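Local atomic coordinates of Ras-associated and pleckstrin homology domains-containing protein 1 (Homo sapiens, PDB entry 4GN1), a protein that mediates localised membrane signals, is implicated in regulating lamellipodial dynamics, and binds VASP and EVL, which it targets to the leading edge. Residues W139-D142 and S147-K150; A93-P98 and E122-S127; L73-T76 and Q80-L83. All coordinates share one frame; numbering follows the deposited sequence.

Interaction 1 of 3, residues W139-D142 and S147-K150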
ATOM      1  N   TRP A 139      17.414   0.163  -0.305  1.00 39.00           N
ATOM      2  CA  TRP A 139      17.978   0.622   0.972  1.00 39.40           C
ATOM      3  C   TRP A 139      17.128   0.212   2.166  1.00 37.46           C
ATOM      4  O   TRP A 139      15.894   0.366   2.147  1.00 35.54           O
ATOM      5  CB  TRP A 139      18.137   2.141   1.003  1.00 39.73           C
ATOM      6  CG  TRP A 139      18.875   2.789  -0.139  1.00 41.00           C
ATOM      7  CD1 TRP A 139      18.350   3.226  -1.360  1.00 40.59           C
ATOM      8  CD2 TRP A 139      20.294   3.176  -0.172  1.00 43.60           C
ATOM      9  NE1 TRP A 139      19.327   3.817  -2.133  1.00 42.76           N
ATOM     10  CE2 TRP A 139      20.514   3.825  -1.481  1.00 44.19           C
ATOM     11  CE3 TRP A 139      21.368   3.053   0.716  1.00 45.33           C
ATOM     12  CZ2 TRP A 139      21.762   4.306  -1.865  1.00 46.85           C
ATOM     13  CZ3 TRP A 139      22.628   3.548   0.320  1.00 48.24           C
ATOM     14  CH2 TRP A 139      22.821   4.160  -0.941  1.00 48.75           C
ATOM     15  N   LEU A 140      17.793  -0.278   3.214  1.00 37.31           N
ATOM     16  CA  LEU A 140      17.145  -0.640   4.465  1.00 36.20           C
ATOM     17  C   LEU A 140      17.688   0.210   5.601  1.00 36.98           C
ATOM     18  O   LEU A 140      18.850   0.081   5.962  1.00 38.84           O
ATOM     19  CB  LEU A 140      17.394  -2.114   4.799  1.00 36.43           C
ATOM     20  CG  LEU A 140      16.898  -2.635   6.157  1.00 35.97           C
ATOM     21  CD1 LEU A 140      15.377  -2.600   6.229  1.00 33.77           C
ATOM     22  CD2 LEU A 140      17.403  -4.046   6.442  1.00 36.90           C
ATOM     23  N   LYS A 141      16.845   1.056   6.177  1.00 35.64           N
ATOM     24  CA  LYS A 141      17.205   1.771   7.397  1.00 37.25           C
ATOM     25  C   LYS A 141      17.670   0.834   8.557  1.00 39.01           C
ATOM     26  O   LYS A 141      17.073  -0.216   8.815  1.00 37.77           O
ATOM     27  CB  LYS A 141      16.055   2.683   7.852  1.00 35.34           C
ATOM     28  CG  LYS A 141      16.466   3.711   8.897  1.00 36.72           C
ATOM     29  CD  LYS A 141      15.350   4.664   9.325  1.00 36.08           C
ATOM     30  CE  LYS A 141      14.649   4.215  10.614  1.00 36.41           C
ATOM     31  NZ  LYS A 141      15.567   4.149  11.793  1.00 38.72           N
ATOM     32  N   ASP A 142      18.746   1.231   9.235  1.00 41.92           N
ATOM     33  CA  ASP A 142      19.217   0.543  10.438  1.00 45.08           C
ATOM     34  C   ASP A 142      18.194   0.664  11.556  1.00 44.55           C
ATOM     35  O   ASP A 142      17.510   1.689  11.642  1.00 44.24           O
ATOM     36  CB  ASP A 142      20.539   1.157  10.897  1.00 48.04           C
ATOM     37  CG  ASP A 142      21.679   0.811   9.973  1.00 50.31           C
ATOM     38  OD1 ASP A 142      21.836  -0.398   9.680  1.00 51.13           O
ATOM     39  OD2 ASP A 142      22.410   1.732   9.536  1.00 51.94           O
ATOM     40  N   SER A 147      20.616   5.917   9.455  1.00 46.16           N
ATOM     41  CA  SER A 147      21.547   5.472   8.421  1.00 47.08           C
ATOM     42  C   SER A 147      20.935   4.317   7.625  1.00 45.52           C
ATOM     43  O   SER A 147      20.103   3.570   8.159  1.00 44.08           O
ATOM     44  CB  SER A 147      22.866   5.044   9.065  1.00 50.14           C
ATOM     45  OG  SER A 147      22.666   4.265  10.236  1.00 49.52           O
ATOM     46  N   TRP A 148      21.344   4.174   6.361  1.00 45.62           N
ATOM     47  CA  TRP A 148      20.779   3.157   5.452  1.00 43.91           C
ATOM     48  C   TRP A 148      21.829   2.311   4.809  1.00 45.93           C
ATOM     49  O   TRP A 148      22.988   2.688   4.757  1.00 47.96           O
ATOM     50  CB  TRP A 148      19.978   3.823   4.356  1.00 41.86           C
ATOM     51  CG  TRP A 148      18.898   4.731   4.877  1.00 40.07           C
ATOM     52  CD1 TRP A 148      19.056   5.953   5.537  1.00 40.26           C
ATOM     53  CD2 TRP A 148      17.441   4.524   4.784  1.00 37.50           C
ATOM     54  NE1 TRP A 148      17.834   6.502   5.844  1.00 38.73           N
ATOM     55  CE2 TRP A 148      16.821   5.687   5.431  1.00 36.86           C
ATOM     56  CE3 TRP A 148      16.618   3.528   4.246  1.00 36.20           C
ATOM     57  CZ2 TRP A 148      15.436   5.822   5.531  1.00 34.55           C
ATOM     58  CZ3 TRP A 148      15.224   3.675   4.353  1.00 33.54           C
ATOM     59  CH2 TRP A 148      14.653   4.798   4.975  1.00 33.18           C
ATOM     60  N   LYS A 149      21.421   1.155   4.297  1.00 45.72           N
ATOM     61  CA  LYS A 149      22.328   0.198   3.659  1.00 47.56           C
ATOM     62  C   LYS A 149      21.638  -0.537   2.512  1.00 46.76           C
ATOM     63  O   LYS A 149      20.552  -1.099   2.686  1.00 45.11           O
ATOM     64  CB  LYS A 149      22.816  -0.845   4.674  1.00 48.77           C
ATOM     65  CG  LYS A 149      23.668  -0.296   5.805  1.00 50.89           C
ATOM     66  CD  LYS A 149      24.425  -1.410   6.495  1.00 53.01           C
ATOM     67  CE  LYS A 149      25.123  -0.912   7.742  1.00 55.01           C
ATOM     68  NZ  LYS A 149      26.009  -1.990   8.263  1.00 58.08           N
ATOM     69  N   LYS A 150      22.276  -0.551   1.350  1.00 48.39           N
ATOM     70  CA  LYS A 150      21.807  -1.352   0.228  1.00 48.21           C
ATOM     71  C   LYS A 150      21.823  -2.837   0.578  1.00 48.30           C
ATOM     72  O   LYS A 150      22.823  -3.343   1.072  1.00 50.67           O
ATOM     73  CB  LYS A 150      22.655  -1.070  -1.018  1.00 50.98           C
ATOM     74  CG  LYS A 150      22.178   0.147  -1.807  1.00 51.02           C
ATOM     75  CD  LYS A 150      23.057   0.443  -3.021  1.00 54.35           C
ATOM     76  CE  LYS A 150      22.238   0.543  -4.317  1.00 54.18           C
ATOM     77  NZ  LYS A 150      20.861   1.103  -4.154  1.00 51.55           N
TER
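Ser-147 grips Asp-142 twice. Its hydroxyl OG donates to Asp-142 OD2 over 2.6 Å, on the lone pair that faces away from the other carboxylate oxygen, and its carbonyl O accepts an almost straight bond from the Asp-142 backbone N at 2.9 Å. Further along, Leu-140 and Lys-149 pair through their backbones, Leu-140 N to Lys-149 O at 2.9 Å being the straighter bond and the return from Lys-149 N to Leu-140 O, at 3.2 Å, the more bent. Lys-141 curls its chain back so that NZ donates to the carbonyl O of Asp-142 and also to that of Lys-145. Together the segments form the end of the antiparallel hairpin 135-141/148-156 of the pleckstrin homology domain. One face carries Trp-139, Lys-141, Trp-148 and Lys-150, in two lysine-on-indole pairs. Lys-150 lays CG over the six-membered ring of Trp-139, 3.8 Å from its centroid, then bends at chi3 (127°) to bring NZ over the five-membered ring in a cation-pi contact, 4.1 Å from that centroid. Lys-141 sets CB over the six-membered ring of Trp-148, whose NE1 bonds to Tyr-195 O. Between the pairs, Trp-139 CB touches Trp-148 CE3 at 3.8 Å.

Interaction 2 of 3, residues A93-P98 and E122-S127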
ATOM      1  N   ALA A  93      -3.764   1.836 -10.387  1.00 27.04           N
ATOM      2  CA  ALA A  93      -2.810   1.978 -11.492  1.00 28.76           C
ATOM      3  C   ALA A  93      -2.534   0.575 -12.040  1.00 30.42           C
ATOM      4  O   ALA A  93      -2.856   0.268 -13.186  1.00 31.46           O
ATOM      5  CB  ALA A  93      -1.524   2.657 -11.035  1.00 27.57           C
ATOM      6  N   LEU A  94      -2.013  -0.283 -11.170  1.00 30.54           N
ATOM      7  CA  LEU A  94      -1.761  -1.686 -11.462  1.00 31.17           C
ATOM      8  C   LEU A  94      -2.825  -2.378 -12.335  1.00 31.31           C
ATOM      9  O   LEU A  94      -2.502  -3.216 -13.178  1.00 33.17           O
ATOM     10  CB  LEU A  94      -1.579  -2.430 -10.134  1.00 30.93           C
ATOM     11  CG  LEU A  94      -1.922  -3.910 -10.086  1.00 31.55           C
ATOM     12  CD1 LEU A  94      -0.726  -4.676 -10.620  1.00 33.47           C
ATOM     13  CD2 LEU A  94      -2.242  -4.358  -8.672  1.00 31.32           C
ATOM     14  N   PHE A  95      -4.087  -2.037 -12.144  1.00 29.69           N
ATOM     15  CA  PHE A  95      -5.147  -2.704 -12.879  1.00 30.31           C
ATOM     16  C   PHE A  95      -5.423  -2.068 -14.220  1.00 31.80           C
ATOM     17  O   PHE A  95      -5.787  -2.768 -15.158  1.00 32.61           O
ATOM     18  CB  PHE A  95      -6.414  -2.749 -12.048  1.00 30.25           C
ATOM     19  CG  PHE A  95      -6.340  -3.744 -10.946  1.00 29.02           C
ATOM     20  CD1 PHE A  95      -6.772  -5.051 -11.152  1.00 29.40           C
ATOM     21  CD2 PHE A  95      -5.769  -3.399  -9.736  1.00 27.38           C
ATOM     22  CE1 PHE A  95      -6.672  -5.989 -10.149  1.00 28.78           C
ATOM     23  CE2 PHE A  95      -5.653  -4.331  -8.729  1.00 27.67           C
ATOM     24  CZ  PHE A  95      -6.106  -5.629  -8.935  1.00 28.67           C
ATOM     25  N   LYS A  96      -5.266  -0.740 -14.286  1.00 31.28           N
ATOM     26  CA  LYS A  96      -5.382   0.019 -15.520  1.00 31.49           C
ATOM     27  C   LYS A  96      -4.305  -0.374 -16.537  1.00 32.94           C
ATOM     28  O   LYS A  96      -4.591  -0.475 -17.727  1.00 32.70           O
ATOM     29  CB  LYS A  96      -5.261   1.502 -15.217  1.00 30.98           C
ATOM     30  CG  LYS A  96      -6.245   2.022 -14.183  1.00 29.85           C
ATOM     31  CD  LYS A  96      -6.323   3.539 -14.260  1.00 29.86           C
ATOM     32  CE  LYS A  96      -6.879   4.159 -12.989  1.00 28.61           C
ATOM     33  NZ  LYS A  96      -6.321   5.529 -12.852  1.00 28.45           N
ATOM     34  N   ASN A  97      -3.071  -0.569 -16.049  1.00 32.77           N
ATOM     35  CA  ASN A  97      -1.924  -0.983 -16.870  1.00 33.85           C
ATOM     36  C   ASN A  97      -1.065  -2.123 -16.278  1.00 33.77           C
ATOM     37  O   ASN A  97       0.102  -1.915 -15.928  1.00 33.87           O
ATOM     38  CB  ASN A  97      -1.050   0.233 -17.186  1.00 34.48           C
ATOM     39  CG  ASN A  97      -1.738   1.216 -18.114  1.00 35.08           C
ATOM     40  OD1 ASN A  97      -2.086   0.888 -19.252  1.00 35.23           O
ATOM     41  ND2 ASN A  97      -1.946   2.435 -17.622  1.00 34.68           N
ATOM     42  N   PRO A  98      -1.637  -3.343 -16.186  1.00 34.02           N
ATOM     43  CA  PRO A  98      -0.966  -4.505 -15.565  1.00 33.07           C
ATOM     44  C   PRO A  98       0.342  -4.937 -16.258  1.00 34.09           C
ATOM     45  O   PRO A  98       1.259  -5.464 -15.605  1.00 33.45           O
ATOM     46  CB  PRO A  98      -2.022  -5.607 -15.676  1.00 33.50           C
ATOM     47  CG  PRO A  98      -2.874  -5.204 -16.837  1.00 34.66           C
ATOM     48  CD  PRO A  98      -2.964  -3.709 -16.730  1.00 34.37           C
ATOM     49  N   GLU A 122      -5.334 -14.335 -15.809  1.00 38.37           N
ATOM     50  CA  GLU A 122      -4.231 -15.273 -15.606  1.00 39.00           C
ATOM     51  C   GLU A 122      -3.558 -15.146 -14.231  1.00 37.54           C
ATOM     52  O   GLU A 122      -3.206 -16.153 -13.623  1.00 38.34           O
ATOM     53  CB  GLU A 122      -3.173 -15.137 -16.719  1.00 39.96           C
ATOM     54  CG  GLU A 122      -3.611 -15.623 -18.104  1.00 41.96           C
ATOM     55  CD  GLU A 122      -2.514 -15.529 -19.174  1.00 43.57           C
ATOM     56  OE1 GLU A 122      -1.540 -14.761 -18.991  1.00 42.62           O
ATOM     57  OE2 GLU A 122      -2.629 -16.220 -20.220  1.00 45.61           O
ATOM     58  N   CYS A 123      -3.382 -13.924 -13.736  1.00 35.75           N
ATOM     59  CA  CYS A 123      -2.654 -13.672 -12.483  0.50 34.96           C
ATOM     60  C   CYS A 123      -3.527 -13.880 -11.255  1.00 33.69           C
ATOM     61  O   CYS A 123      -3.094 -14.445 -10.251  1.00 33.63           O
ATOM     62  CB  CYS A 123      -2.069 -12.251 -12.484  0.50 34.25           C
ATOM     63  SG  CYS A 123      -1.804 -11.438 -10.872  0.50 33.13           S
ATOM     64  N   PHE A 124      -4.770 -13.414 -11.338  1.00 33.31           N
ATOM     65  CA  PHE A 124      -5.642 -13.365 -10.164  1.00 32.62           C
ATOM     66  C   PHE A 124      -6.724 -14.443 -10.066  1.00 34.33           C
ATOM     67  O   PHE A 124      -7.164 -14.771  -8.952  1.00 33.58           O
ATOM     68  CB  PHE A 124      -6.319 -11.997 -10.069  1.00 31.39           C
ATOM     69  CG  PHE A 124      -5.396 -10.874  -9.681  1.00 30.95           C
ATOM     70  CD1 PHE A 124      -4.972 -10.722  -8.350  1.00 30.45           C
ATOM     71  CD2 PHE A 124      -4.987  -9.939 -10.633  1.00 30.88           C
ATOM     72  CE1 PHE A 124      -4.140  -9.669  -7.985  1.00 30.20           C
ATOM     73  CE2 PHE A 124      -4.160  -8.888 -10.283  1.00 30.34           C
ATOM     74  CZ  PHE A 124      -3.728  -8.752  -8.960  1.00 30.27           C
ATOM     75  N   CYS A 125      -7.171 -14.986 -11.201  1.00 35.86           N
ATOM     76  CA  CYS A 125      -8.392 -15.801 -11.188  1.00 37.00           C
ATOM     77  C   CYS A 125      -8.213 -17.318 -11.233  1.00 39.52           C
ATOM     78  O   CYS A 125      -9.198 -18.054 -11.266  1.00 40.74           O
ATOM     79  CB  CYS A 125      -9.382 -15.328 -12.262  1.00 37.16           C
ATOM     80  SG  CYS A 125      -9.923 -13.615 -12.037  1.00 35.37           S
ATOM     81  N   GLY A 126      -6.975 -17.797 -11.221  1.00 41.32           N
ATOM     82  CA  GLY A 126      -6.737 -19.246 -11.223  1.00 43.75           C
ATOM     83  C   GLY A 126      -7.154 -19.793  -9.873  1.00 44.53           C
ATOM     84  O   GLY A 126      -7.874 -19.138  -9.117  1.00 42.53           O
ATOM     85  N   SER A 127      -6.700 -20.993  -9.547  1.00 47.31           N
ATOM     86  CA  SER A 127      -6.970 -21.538  -8.217  1.00 47.29           C
ATOM     87  C   SER A 127      -6.206 -20.726  -7.168  1.00 45.69           C
ATOM     88  O   SER A 127      -6.681 -20.551  -6.043  1.00 46.45           O
ATOM     89  CB  SER A 127      -6.644 -23.032  -8.137  1.00 48.31           C
ATOM     90  OG  SER A 127      -5.386 -23.299  -8.717  1.00 50.04           O
TER
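Phe-95 and Phe-124 alone carry this contact, ring against ring, between the short helix 93-96 and the C-terminal end of helix 113-124. Along the first segment, Ala-93 contributes through its backbone: its O receives the N-H of Asn-97 at 3.0 Å, closing the single turn on which Phe-95 is mounted. Leu-94 is buried next to the aromatic pair, and its side chain touches Asn-233 and Ile-237 of helix 225-240.

Phe-95 reaches across a wide backbone gap, its CA lying 11.0 Å from that of Phe-124. In both residues CG stands anti to the carbonyl carbon (chi1 -74° in Phe-95 and -71° in Phe-124), and the two rings extend from their helices to meet at their outer atoms. CE1 of Phe-95 comes within 3.8 Å of CE2 of Phe-124, and the two CZ atoms are 3.9 Å apart. The planes are nearly parallel, 20° from each other, but slid apart, with centroids separated by 5.4 Å. The rings therefore barely overlap, and the contact is dispersive, made by carbon atoms on their rims.

Beyond Phe-95, Asn-97 leaves the helical conformation, and Pro-98 packs on Lys-116, Leu-119 and Leu-120 of helix 113-124. The aromatic pair thus lies in a buried helical junction: Phe-95 stacks with Tyr-248 and touches Leu-244 and Tyr-245 of helix 242-251, while Phe-124 rests on Ile-237 of helix 225-240.

Interaction 3 of 3, residues L73-T76 and Q80-L83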
ATOM      1  N   LEU A  73     -10.095   1.237  15.286  1.00 20.79           N
ATOM      2  CA  LEU A  73      -9.846   0.750  16.640  1.00 22.46           C
ATOM      3  C   LEU A  73      -8.349   0.513  16.925  1.00 23.34           C
ATOM      4  O   LEU A  73      -7.941   0.536  18.079  1.00 24.61           O
ATOM      5  CB  LEU A  73     -10.650  -0.518  16.946  1.00 22.19           C
ATOM      6  CG  LEU A  73     -12.166  -0.375  16.912  1.00 22.18           C
ATOM      7  CD1 LEU A  73     -12.871  -1.689  17.198  1.00 22.70           C
ATOM      8  CD2 LEU A  73     -12.643   0.715  17.856  1.00 22.67           C
ATOM      9  N   ASN A  74      -7.546   0.296  15.885  1.00 22.49           N
ATOM     10  CA  ASN A  74      -6.105   0.282  16.040  1.00 23.80           C
ATOM     11  C   ASN A  74      -5.463   1.603  16.439  1.00 24.08           C
ATOM     12  O   ASN A  74      -4.317   1.637  16.823  1.00 25.65           O
ATOM     13  CB  ASN A  74      -5.453  -0.228  14.774  1.00 24.17           C
ATOM     14  CG  ASN A  74      -5.720  -1.681  14.555  1.00 24.86           C
ATOM     15  OD1 ASN A  74      -5.831  -2.453  15.505  1.00 27.29           O
ATOM     16  ND2 ASN A  74      -5.831  -2.071  13.307  1.00 25.12           N
ATOM     17  N   TRP A  75      -6.189   2.695  16.351  1.00 24.16           N
ATOM     18  CA  TRP A  75      -5.606   3.994  16.659  1.00 25.02           C
ATOM     19  C   TRP A  75      -5.456   4.141  18.144  1.00 26.84           C
ATOM     20  O   TRP A  75      -6.203   3.518  18.896  1.00 29.40           O
ATOM     21  CB  TRP A  75      -6.503   5.088  16.098  1.00 23.06           C
ATOM     22  CG  TRP A  75      -6.448   5.245  14.587  1.00 22.38           C
ATOM     23  CD1 TRP A  75      -5.943   4.348  13.634  1.00 20.88           C
ATOM     24  CD2 TRP A  75      -6.968   6.391  13.794  1.00 21.47           C
ATOM     25  NE1 TRP A  75      -6.088   4.857  12.362  1.00 20.23           N
ATOM     26  CE2 TRP A  75      -6.699   6.071  12.387  1.00 20.39           C
ATOM     27  CE3 TRP A  75      -7.595   7.601  14.112  1.00 21.43           C
ATOM     28  CZ2 TRP A  75      -7.028   6.941  11.366  1.00 19.92           C
ATOM     29  CZ3 TRP A  75      -7.938   8.467  13.072  1.00 21.61           C
ATOM     30  CH2 TRP A  75      -7.655   8.141  11.724  1.00 20.91           C
ATOM     31  N   THR A  76      -4.503   4.942  18.612  1.00 27.94           N
ATOM     32  CA  THR A  76      -4.457   5.210  20.061  1.00 30.03           C
ATOM     33  C   THR A  76      -5.616   6.138  20.464  1.00 31.94           C
ATOM     34  O   THR A  76      -6.192   6.852  19.622  1.00 29.91           O
ATOM     35  CB  THR A  76      -3.097   5.765  20.552  1.00 29.16           C
ATOM     36  OG1 THR A  76      -2.764   6.952  19.834  1.00 27.86           O
ATOM     37  CG2 THR A  76      -2.015   4.751  20.358  1.00 29.05           C
ATOM     38  N   GLN A  80      -3.427  11.291  16.565  1.00 32.10           N
ATOM     39  CA  GLN A  80      -3.516  12.460  15.709  1.00 33.04           C
ATOM     40  C   GLN A  80      -3.512  12.014  14.245  1.00 31.26           C
ATOM     41  O   GLN A  80      -3.264  12.818  13.336  1.00 30.14           O
ATOM     42  CB  GLN A  80      -2.333  13.387  15.945  1.00 36.39           C
ATOM     43  CG  GLN A  80      -1.946  13.602  17.392  1.00 38.93           C
ATOM     44  CD  GLN A  80      -1.027  14.794  17.541  1.00 41.09           C
ATOM     45  OE1 GLN A  80      -1.373  15.899  17.127  1.00 42.04           O
ATOM     46  NE2 GLN A  80       0.150  14.576  18.123  1.00 41.28           N
ATOM     47  N   ASN A  81      -3.768  10.724  14.034  1.00 28.79           N
ATOM     48  CA  ASN A  81      -3.978  10.184  12.699  1.00 27.42           C
ATOM     49  C   ASN A  81      -5.130  10.909  11.987  1.00 26.80           C
ATOM     50  O   ASN A  81      -6.107  11.305  12.618  1.00 26.69           O
ATOM     51  CB  ASN A  81      -4.302   8.687  12.792  1.00 25.35           C
ATOM     52  CG  ASN A  81      -3.115   7.853  13.242  1.00 24.33           C
ATOM     53  OD1 ASN A  81      -1.986   8.350  13.357  1.00 23.26           O
ATOM     54  ND2 ASN A  81      -3.370   6.572  13.486  1.00 21.91           N
ATOM     55  N   LYS A  82      -5.014  11.060  10.676  1.00 25.70           N
ATOM     56  CA  LYS A  82      -6.068  11.687   9.889  1.00 25.00           C
ATOM     57  C   LYS A  82      -6.621  10.730   8.839  1.00 22.98           C
ATOM     58  O   LYS A  82      -5.925   9.819   8.358  1.00 22.57           O
ATOM     59  CB  LYS A  82      -5.537  12.932   9.182  1.00 26.60           C
ATOM     60  CG  LYS A  82      -5.018  14.012  10.102  1.00 29.40           C
ATOM     61  CD  LYS A  82      -4.597  15.222   9.280  1.00 32.69           C
ATOM     62  CE  LYS A  82      -4.229  16.416  10.161  1.00 34.70           C
ATOM     63  NZ  LYS A  82      -3.651  17.527   9.336  1.00 36.20           N
ATOM     64  N   LEU A  83      -7.878  10.945   8.492  1.00 20.70           N
ATOM     65  CA  LEU A  83      -8.481  10.298   7.362  1.00 18.60           C
ATOM     66  C   LEU A  83      -8.528  11.346   6.276  1.00 18.78           C
ATOM     67  O   LEU A  83      -8.806  12.524   6.551  1.00 18.86           O
ATOM     68  CB  LEU A  83      -9.879   9.827   7.713  1.00 18.27           C
ATOM     69  CG  LEU A  83     -10.147   8.337   7.977  1.00 18.48           C
ATOM     70  CD1 LEU A  83      -8.940   7.556   8.477  1.00 18.11           C
ATOM     71  CD2 LEU A  83     -11.341   8.127   8.890  1.00 17.92           C
TER
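Asn-81 lies over one face of the Trp-75 indole, linking two parts of the loop that runs from helix 68-72 to strand 83-87 in the Ras-associating domain, a member of the ubiquitin-like clan. Taking the second segment in order, Gln-80 turns away from the tryptophan and touches Ser-54. Asn-81 then turns back toward it. Its CB sits 3.3 Å from the centroid of the six-membered ring, almost on the normal, a close CH-pi contact. With CG anti to the carbonyl carbon (chi1 -69°), the amide runs on across the indole and brings ND2 over the five-membered ring, 3.4 Å from Trp-75 CD1. Ring and amide planes stand at 90° to each other, so the amide meets the indole upright and does not stack flat on it.

Lys-82 meets the indole with its backbone, its carbonyl C lying 4.0 Å from Trp-75 CH2. Leu-83, the first residue of strand 83-87, brings CD1 up to the benzo end of the indole, 3.5 Å from CZ2, while its side chain also touches Ile-8 and Glu-51.

No hydrogen bond joins the two segments. Trp-75 NE1 and Asn-81 ND2 are close but both are donors, and each has an acceptor elsewhere: Glu-51 OE2 for the indole, Gln-211 OE1 for the amide. Asn-81 OD1 in turn accepts from Ser-54 N. Bonds on both arms of the amide fix its rotation, and the one at NE1 probably steadies the indole; the contact itself rests on van der Waals and CH-pi forces.

Along the chain the contacts follow one another in series: interaction 3 closes first, then interaction 2, then interaction 1. Interaction 3 belongs to the Ras-associating domain, at the approach to strand 83-87, and interaction 1 to a hairpin of the pleckstrin homology domain. Between them in sequence, interaction 2 joins helices 93-96 and 113-124; strand 135-141 of interaction 1 is the next regular element after helix 113-124. In space the three are well separated, with centres about 32 Å (1 and 2), 28 Å (1 and 3) and 31 Å (2 and 3) apart, and none touches another. Interactions 2 and 3 lie on opposite sides of the chain's centre. The three therefore sample separate regions of this two-domain fragment.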